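Local structure of possible MarR-transcriptional regulator (Streptomyces coelicolor, 4B8X) at residues A[70-75]-A[79-84]; A[36-41]-A[103-108]; A[41-46]-A[50-55]. The protein probably binds DNA through a winged helix-turn-helix and regulates transcription as a member of the MarR family, though its biological role is unknown. One frame throughout, in Å; residues are numbered along the deposited sequence.

Interaction 1: A[70-75]-A[79-84]; sequences NTVDRL and GLVAKR
Asp73 and Lys83 form a salt bridge at the outer edge of the contact, with OD1 of Asp73 2.8 Å from NZ of Lys83. The ammonium group reaches the carboxylate from its syn side, 23° out of the plane, and the two side chains cross at about a right angle. Before it gets there, the lysine chain runs past the methyl CG1 of Val72, which lies 3.7 Å from CD of Lys83; a bend at chi3 (-49°) then brings the amine round to the acid. Deeper in, the contact is apolar. CB of Leu75 meets CG2 of Val81 at 3.7 Å, while the CD2 branch of Leu75 lies across the CD1 branch of Leu80, 3.9 Å away.

These residues join the end of helix 65-77, which by its place in the winged helix-turn-helix fold is the probable DNA-recognition helix, to strand 81-85, the first strand of the wing. The turn between them is a Schellman motif. Gly79 leaves the helix with a positive phi of 75°, a conformation that favours glycine, and the chain turns back so that N of Leu80 donates to O of Leu75 at 2.9 Å. Beyond this turn, Leu80, Ala82 and Arg84 pair through their backbones with Thr98, Thr96 and Leu94, fixing the strand in the wing. Ala95 of the neighbouring strand touches both Val72 and Val81, and Leu33 covers Leu75 and Leu80.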
# COMPACT_ATOMS: atom_id res chain seq x y z
N ASN A 70 14.63 -1.80 10.31
CA ASN A 70 14.64 -3.00 9.45
C ASN A 70 15.29 -2.72 8.10
O ASN A 70 16.17 -3.45 7.62
CB ASN A 70 13.20 -3.53 9.29
CG ASN A 70 13.10 -4.86 8.54
OD1 ASN A 70 13.17 -4.91 7.31
ND2 ASN A 70 12.80 -5.94 9.27
N THR A 71 14.85 -1.64 7.49
CA THR A 71 15.36 -1.24 6.18
C THR A 71 16.84 -0.89 6.18
O THR A 71 17.61 -1.42 5.35
CB THR A 71 14.52 -0.08 5.64
OG1 THR A 71 13.29 -0.63 5.18
CG2 THR A 71 15.22 0.69 4.48
N VAL A 72 17.24 -0.03 7.10
CA VAL A 72 18.64 0.40 7.20
C VAL A 72 19.52 -0.80 7.51
O VAL A 72 20.58 -0.96 6.92
CB VAL A 72 18.84 1.51 8.25
CG1 VAL A 72 20.33 1.74 8.59
CG2 VAL A 72 18.19 2.81 7.77
N ASP A 73 19.08 -1.64 8.45
CA ASP A 73 19.93 -2.75 8.90
C ASP A 73 20.05 -3.76 7.72
O ASP A 73 21.12 -4.34 7.50
CB ASP A 73 19.48 -3.32 10.27
CG ASP A 73 19.91 -2.42 11.48
OD1 ASP A 73 20.48 -1.33 11.29
OD2 ASP A 73 19.67 -2.81 12.66
N ARG A 74 19.00 -3.97 6.92
CA ARG A 74 19.11 -4.85 5.75
C ARG A 74 20.02 -4.24 4.65
O ARG A 74 20.71 -4.96 3.93
CB ARG A 74 17.73 -5.18 5.17
CG ARG A 74 16.82 -6.00 6.09
CD ARG A 74 17.22 -7.47 6.10
NE ARG A 74 17.44 -8.00 4.77
CZ ARG A 74 16.72 -8.97 4.20
NH1 ARG A 74 15.70 -9.52 4.86
NH2 ARG A 74 17.02 -9.37 2.98
N LEU A 75 20.02 -2.92 4.53
CA LEU A 75 20.92 -2.23 3.60
C LEU A 75 22.36 -2.38 4.10
O LEU A 75 23.27 -2.57 3.28
CB LEU A 75 20.55 -0.76 3.40
CG LEU A 75 19.24 -0.56 2.63
CD1 LEU A 75 18.77 0.89 2.74
CD2 LEU A 75 19.37 -0.97 1.17
N GLY A 79 25.86 -4.28 2.45
CA GLY A 79 26.97 -3.38 2.14
C GLY A 79 26.63 -2.08 1.45
O GLY A 79 27.52 -1.40 0.92
N LEU A 80 25.35 -1.71 1.49
CA LEU A 80 24.86 -0.54 0.75
C LEU A 80 24.76 0.73 1.59
O LEU A 80 24.67 1.83 1.02
CB LEU A 80 23.50 -0.88 0.12
CG LEU A 80 23.46 -2.17 -0.70
CD1 LEU A 80 22.07 -2.35 -1.30
CD2 LEU A 80 24.55 -2.27 -1.78
N VAL A 81 24.75 0.59 2.91
CA VAL A 81 24.70 1.67 3.85
C VAL A 81 25.64 1.29 5.01
O VAL A 81 25.88 0.11 5.27
CB VAL A 81 23.24 1.84 4.37
CG1 VAL A 81 23.14 2.67 5.65
CG2 VAL A 81 22.38 2.41 3.25
N ALA A 82 26.15 2.31 5.68
CA ALA A 82 26.87 2.20 6.94
C ALA A 82 26.21 3.08 8.00
O ALA A 82 25.65 4.11 7.70
CB ALA A 82 28.33 2.61 6.74
N LYS A 83 26.24 2.64 9.26
CA LYS A 83 25.72 3.40 10.39
C LYS A 83 26.84 3.92 11.28
O LYS A 83 27.89 3.28 11.42
CB LYS A 83 24.85 2.48 11.27
CG LYS A 83 23.61 1.96 10.56
CD LYS A 83 22.58 1.42 11.52
CE LYS A 83 23.20 0.47 12.52
NZ LYS A 83 22.15 -0.30 13.24
N ARG A 84 26.57 5.05 11.93
CA ARG A 84 27.43 5.55 13.00
C ARG A 84 26.60 6.44 13.90
O ARG A 84 25.55 6.93 13.50
CB ARG A 84 28.60 6.35 12.44
CG ARG A 84 29.72 5.52 11.85
CD ARG A 84 30.32 4.50 12.82
NE ARG A 84 31.61 4.06 12.33
CZ ARG A 84 31.78 3.22 11.31
NH1 ARG A 84 30.73 2.73 10.67
NH2 ARG A 84 33.00 2.90 10.91

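Interaction 2: A[36-41]-A[103-108]; sequences ARYEAL and EVVEAA
Tyr38 holds CG anti to its backbone N (chi1 166°), a setting that carries the ring out from helix 35-45 to Val105 and Ala108 on helix 99-114. In the conformer described, one of two deposited, Val105 takes the less common valine rotamer, chi1 76°, in which CG1 sits between the backbone N and the carbonyl carbon and CG2 is the methyl turned to the tyrosine. Segments 36-41 and 103-108 cross at -115°, their axes 10.1 Å apart, in the winged helix-turn-helix fold of the MarR family; helix 99-114 follows the wing and here packs back against a helix that precedes it.

CG2 of Val105 is the centre of the contact. It lies 3.7 Å from CE1 of Tyr38 and, on the leucine side, 3.8 Å from CB of Leu41, filling the space between these two residues, which are one turn apart on their helix. The short side chain of Ala108 meets the same edge carbons of the tyrosine through its CB, 3.9 Å from CD1 of Tyr38, and approaches the ring obliquely, as the valine methyl does.

The polar end of the tyrosine is also held: its OH is hydrogen-bonded to OG1 of Thr109, whose hydroxyl is in turn bonded to O of Val105. With an alanine here instead of Tyr38, Val105 and Ala108 would probably face a gap and the Thr109 hydroxyl would be likely to lose its phenolic partner. The ring of Phe35 meets the tyrosine ring as well. The nearest CA atoms of the two segments are those of Leu41 and Val105, 6.5 Å apart.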
# COMPACT_ATOMS: atom_id res chain seq x y z
N ALA A 36 10.78 -0.52 -0.76
CA ALA A 36 10.99 0.29 0.44
C ALA A 36 12.49 0.55 0.66
O ALA A 36 12.91 1.67 1.02
CB ALA A 36 10.37 -0.38 1.66
N ARG A 37 13.32 -0.46 0.49
CA ARG A 37 14.75 -0.28 0.66
C ARG A 37 15.36 0.58 -0.45
O ARG A 37 16.24 1.40 -0.20
CB ARG A 37 15.47 -1.62 0.79
CG ARG A 37 15.01 -2.37 2.04
CD ARG A 37 16.05 -3.34 2.55
NE ARG A 37 16.18 -4.54 1.71
CZ ARG A 37 15.41 -5.62 1.80
NH1 ARG A 37 14.38 -5.64 2.62
NH2 ARG A 37 15.65 -6.67 1.01
N TYR A 38 14.85 0.41 -1.67
CA TYR A 38 15.23 1.26 -2.79
C TYR A 38 14.93 2.72 -2.47
O TYR A 38 15.78 3.58 -2.69
CB TYR A 38 14.51 0.78 -4.06
CG TYR A 38 14.58 1.77 -5.18
CD1 TYR A 38 15.72 1.85 -5.98
CD2 TYR A 38 13.53 2.63 -5.45
CE1 TYR A 38 15.81 2.78 -6.98
CE2 TYR A 38 13.60 3.58 -6.44
CZ TYR A 38 14.73 3.64 -7.22
OH TYR A 38 14.79 4.57 -8.21
N GLU A 39 13.74 2.99 -1.96
CA GLU A 39 13.36 4.37 -1.68
C GLU A 39 14.28 5.00 -0.64
O GLU A 39 14.60 6.19 -0.72
CB GLU A 39 11.91 4.45 -1.20
CG GLU A 39 10.88 4.06 -2.25
CD GLU A 39 9.47 3.95 -1.65
OE1 GLU A 39 9.17 3.06 -0.80
OE2 GLU A 39 8.64 4.76 -2.05
N ALA A 40 14.70 4.23 0.34
CA ALA A 40 15.63 4.75 1.35
C ALA A 40 16.99 5.13 0.73
O ALA A 40 17.58 6.19 1.06
CB ALA A 40 15.81 3.75 2.48
N LEU A 41 17.50 4.29 -0.16
CA LEU A 41 18.75 4.59 -0.85
C LEU A 41 18.60 5.86 -1.68
O LEU A 41 19.49 6.72 -1.69
CB LEU A 41 19.20 3.46 -1.76
CG LEU A 41 19.65 2.18 -1.07
CD1 LEU A 41 19.91 1.07 -2.06
CD2 LEU A 41 20.91 2.44 -0.25
N GLU A 103 26.10 2.60 -6.52
CA GLU A 103 26.11 1.81 -7.75
C GLU A 103 24.80 1.04 -7.91
O GLU A 103 24.22 0.99 -9.01
CB GLU A 103 27.29 0.83 -7.76
CG GLU A 103 28.66 1.49 -7.83
CD GLU A 103 29.81 0.54 -7.52
OE1 GLU A 103 29.54 -0.65 -7.24
OE2 GLU A 103 30.98 0.99 -7.58
N VAL A 104 24.34 0.43 -6.84
CA VAL A 104 23.12 -0.36 -6.90
C VAL A 104 21.91 0.52 -7.17
O VAL A 104 21.08 0.19 -8.04
CB VAL A 104 22.94 -1.19 -5.61
CG1 VAL A 104 21.52 -1.73 -5.49
CG2 VAL A 104 24.01 -2.28 -5.53
N VAL A 105 21.80 1.65 -6.49
CA VAL A 105 20.61 2.44 -6.70
C VAL A 105 20.62 3.06 -8.13
O VAL A 105 19.56 3.18 -8.73
CB VAL A 105 20.40 3.45 -5.54
CG1 VAL A 105 21.36 4.63 -5.67
CG2 VAL A 105 18.96 3.93 -5.48
N GLU A 106 21.79 3.38 -8.69
CA GLU A 106 21.89 3.82 -10.10
C GLU A 106 21.32 2.76 -11.04
O GLU A 106 20.54 3.05 -11.95
CB GLU A 106 23.36 4.10 -10.47
CG GLU A 106 23.59 4.47 -11.93
CD GLU A 106 25.07 4.57 -12.33
OE1 GLU A 106 25.91 3.84 -11.76
OE2 GLU A 106 25.39 5.36 -13.25
N ALA A 107 21.75 1.53 -10.85
CA ALA A 107 21.33 0.43 -11.70
C ALA A 107 19.83 0.15 -11.54
O ALA A 107 19.12 -0.05 -12.54
CB ALA A 107 22.15 -0.81 -11.40
N ALA A 108 19.35 0.14 -10.29
CA ALA A 108 17.94 -0.13 -10.05
C ALA A 108 17.06 0.98 -10.66
O ALA A 108 16.01 0.70 -11.23
CB ALA A 108 17.70 -0.28 -8.55

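Interaction 3: A[41-46]-A[50-55]; sequences LVLLTF and GELPMS
Residues 41-45 of helix 35-45 pass close to Gly50, the CA atoms of Leu44 and Gly50 being 4.8 Å apart, and the chain leaves in strand 51-53 at 112° to these helical residues. In the winged helix-turn-helix fold this short strand is an outer strand of the three-stranded sheet that includes the wing hairpin, and it leads into helix 54-61, with Pro53 at its N-cap position. Gly50 has a positive phi, which favours glycine, and its CA points a hydrogen at O of Leu44, a CA-H...O contact of 3.3 Å with an angle of 168° at the hydrogen.

Leu52 is the strand residue that turns its side chain to the helix, and two leucines receive it. CD1 of Leu52 meets CD2 of Leu43 at 3.7 Å, the side chains crossing at about a right angle; with CG anti to the backbone N (chi1 177°), Leu43 swings this branch over to the strand. Leu44 comes in by its CD2 methyl, which reaches CB of Leu52 at 3.9 Å and also rests on the strand backbone, 3.8 Å from N of Leu52. Both hold the strand by apolar contact.

The backbone of 50-55 is engaged in the sheet instead: Gly50, Leu52 and Met54 are hydrogen-bonded to Ile97, Ala95 and Thr93 of the neighbouring strand. Thr45 bends its hydroxyl back to the preceding turn, where its OG1 donates to O of Val42 at 2.7 Å.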
# COMPACT_ATOMS: atom_id res chain seq x y z
N LEU A 41 17.50 4.29 -0.16
CA LEU A 41 18.75 4.59 -0.85
C LEU A 41 18.60 5.86 -1.68
O LEU A 41 19.49 6.72 -1.69
CB LEU A 41 19.20 3.46 -1.76
CG LEU A 41 19.65 2.18 -1.07
CD1 LEU A 41 19.91 1.07 -2.06
CD2 LEU A 41 20.91 2.44 -0.25
N VAL A 42 17.50 6.01 -2.43
CA VAL A 42 17.32 7.19 -3.25
C VAL A 42 17.32 8.43 -2.34
O VAL A 42 17.95 9.44 -2.67
CB VAL A 42 16.01 7.13 -4.07
CG1 VAL A 42 15.77 8.47 -4.75
CG2 VAL A 42 16.08 6.02 -5.09
N LEU A 43 16.63 8.39 -1.20
CA LEU A 43 16.59 9.51 -0.29
C LEU A 43 18.01 9.93 0.08
O LEU A 43 18.36 11.11 0.11
CB LEU A 43 15.78 9.14 0.93
CG LEU A 43 15.68 10.17 2.06
CD1 LEU A 43 15.07 11.49 1.63
CD2 LEU A 43 14.91 9.59 3.25
N LEU A 44 18.84 8.94 0.44
CA LEU A 44 20.22 9.26 0.83
C LEU A 44 21.01 9.93 -0.31
O LEU A 44 21.83 10.80 -0.06
CB LEU A 44 20.92 8.01 1.35
CG LEU A 44 20.37 7.46 2.67
CD1 LEU A 44 21.06 6.15 2.99
CD2 LEU A 44 20.52 8.48 3.80
N THR A 45 20.76 9.54 -1.56
CA THR A 45 21.46 10.15 -2.70
C THR A 45 21.04 11.59 -2.96
O THR A 45 21.70 12.24 -3.76
CB THR A 45 21.36 9.33 -4.00
OG1 THR A 45 20.01 9.34 -4.48
CG2 THR A 45 21.85 7.91 -3.84
N PHE A 46 20.00 12.09 -2.29
CA PHE A 46 19.61 13.50 -2.37
C PHE A 46 19.90 14.27 -1.07
O PHE A 46 19.50 15.42 -0.92
CB PHE A 46 18.13 13.63 -2.77
CG PHE A 46 17.89 13.38 -4.22
CD1 PHE A 46 18.19 14.33 -5.17
CD2 PHE A 46 17.40 12.16 -4.65
CE1 PHE A 46 17.97 14.08 -6.51
CE2 PHE A 46 17.22 11.89 -5.99
CZ PHE A 46 17.48 12.86 -6.92
N GLY A 50 25.36 12.09 1.54
CA GLY A 50 24.71 10.79 1.49
C GLY A 50 24.29 10.25 2.84
O GLY A 50 24.12 9.03 2.97
N GLU A 51 24.05 11.16 3.78
CA GLU A 51 23.81 10.78 5.18
C GLU A 51 22.54 11.43 5.73
O GLU A 51 22.23 12.58 5.42
CB GLU A 51 25.04 11.15 6.06
CG GLU A 51 25.16 12.65 6.36
CD GLU A 51 26.17 13.03 7.44
OE1 GLU A 51 27.24 12.43 7.53
OE2 GLU A 51 25.88 13.98 8.22
N LEU A 52 21.81 10.70 6.54
CA LEU A 52 20.65 11.24 7.27
C LEU A 52 20.51 10.56 8.62
O LEU A 52 20.76 9.36 8.73
CB LEU A 52 19.35 11.00 6.52
CG LEU A 52 18.91 11.97 5.45
CD1 LEU A 52 17.49 11.55 5.07
CD2 LEU A 52 18.93 13.44 5.87
N PRO A 53 20.01 11.29 9.62
CA PRO A 53 19.63 10.60 10.85
C PRO A 53 18.46 9.65 10.59
O PRO A 53 17.58 9.95 9.77
CB PRO A 53 19.19 11.74 11.78
CG PRO A 53 19.80 12.98 11.19
CD PRO A 53 19.83 12.75 9.72
N MET A 54 18.43 8.53 11.31
CA MET A 54 17.38 7.56 11.09
C MET A 54 15.99 8.15 11.42
O MET A 54 15.00 7.79 10.76
CB MET A 54 17.71 6.24 11.81
CG MET A 54 18.91 5.53 11.19
SD MET A 54 19.48 4.06 12.06
CE MET A 54 18.04 3.01 11.83
N SER A 55 15.92 9.09 12.35
CA SER A 55 14.64 9.72 12.68
C SER A 55 14.12 10.49 11.47
O SER A 55 12.92 10.48 11.18
CB SER A 55 14.78 10.65 13.88
OG SER A 55 15.79 11.62 13.68

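Helix 35-45 is common to interactions 2 and 3, which share Leu41, while interactions 1 and 3 attach helices to the two outer strands of the same sheet. Interaction 2 is fully buried and purely apolar between its segments, joining helices distant in sequence. The other two are partly buried and span short connections, each using a glycine with positive phi: interaction 1 adds a backbone hydrogen bond and a peripheral salt bridge, interaction 3 a CA-H...O contact. The three meet in one core. Leu41 packs on Leu75 and Val81 of interaction 1, and Val42 of interaction 3 packs on Val105 of interaction 2.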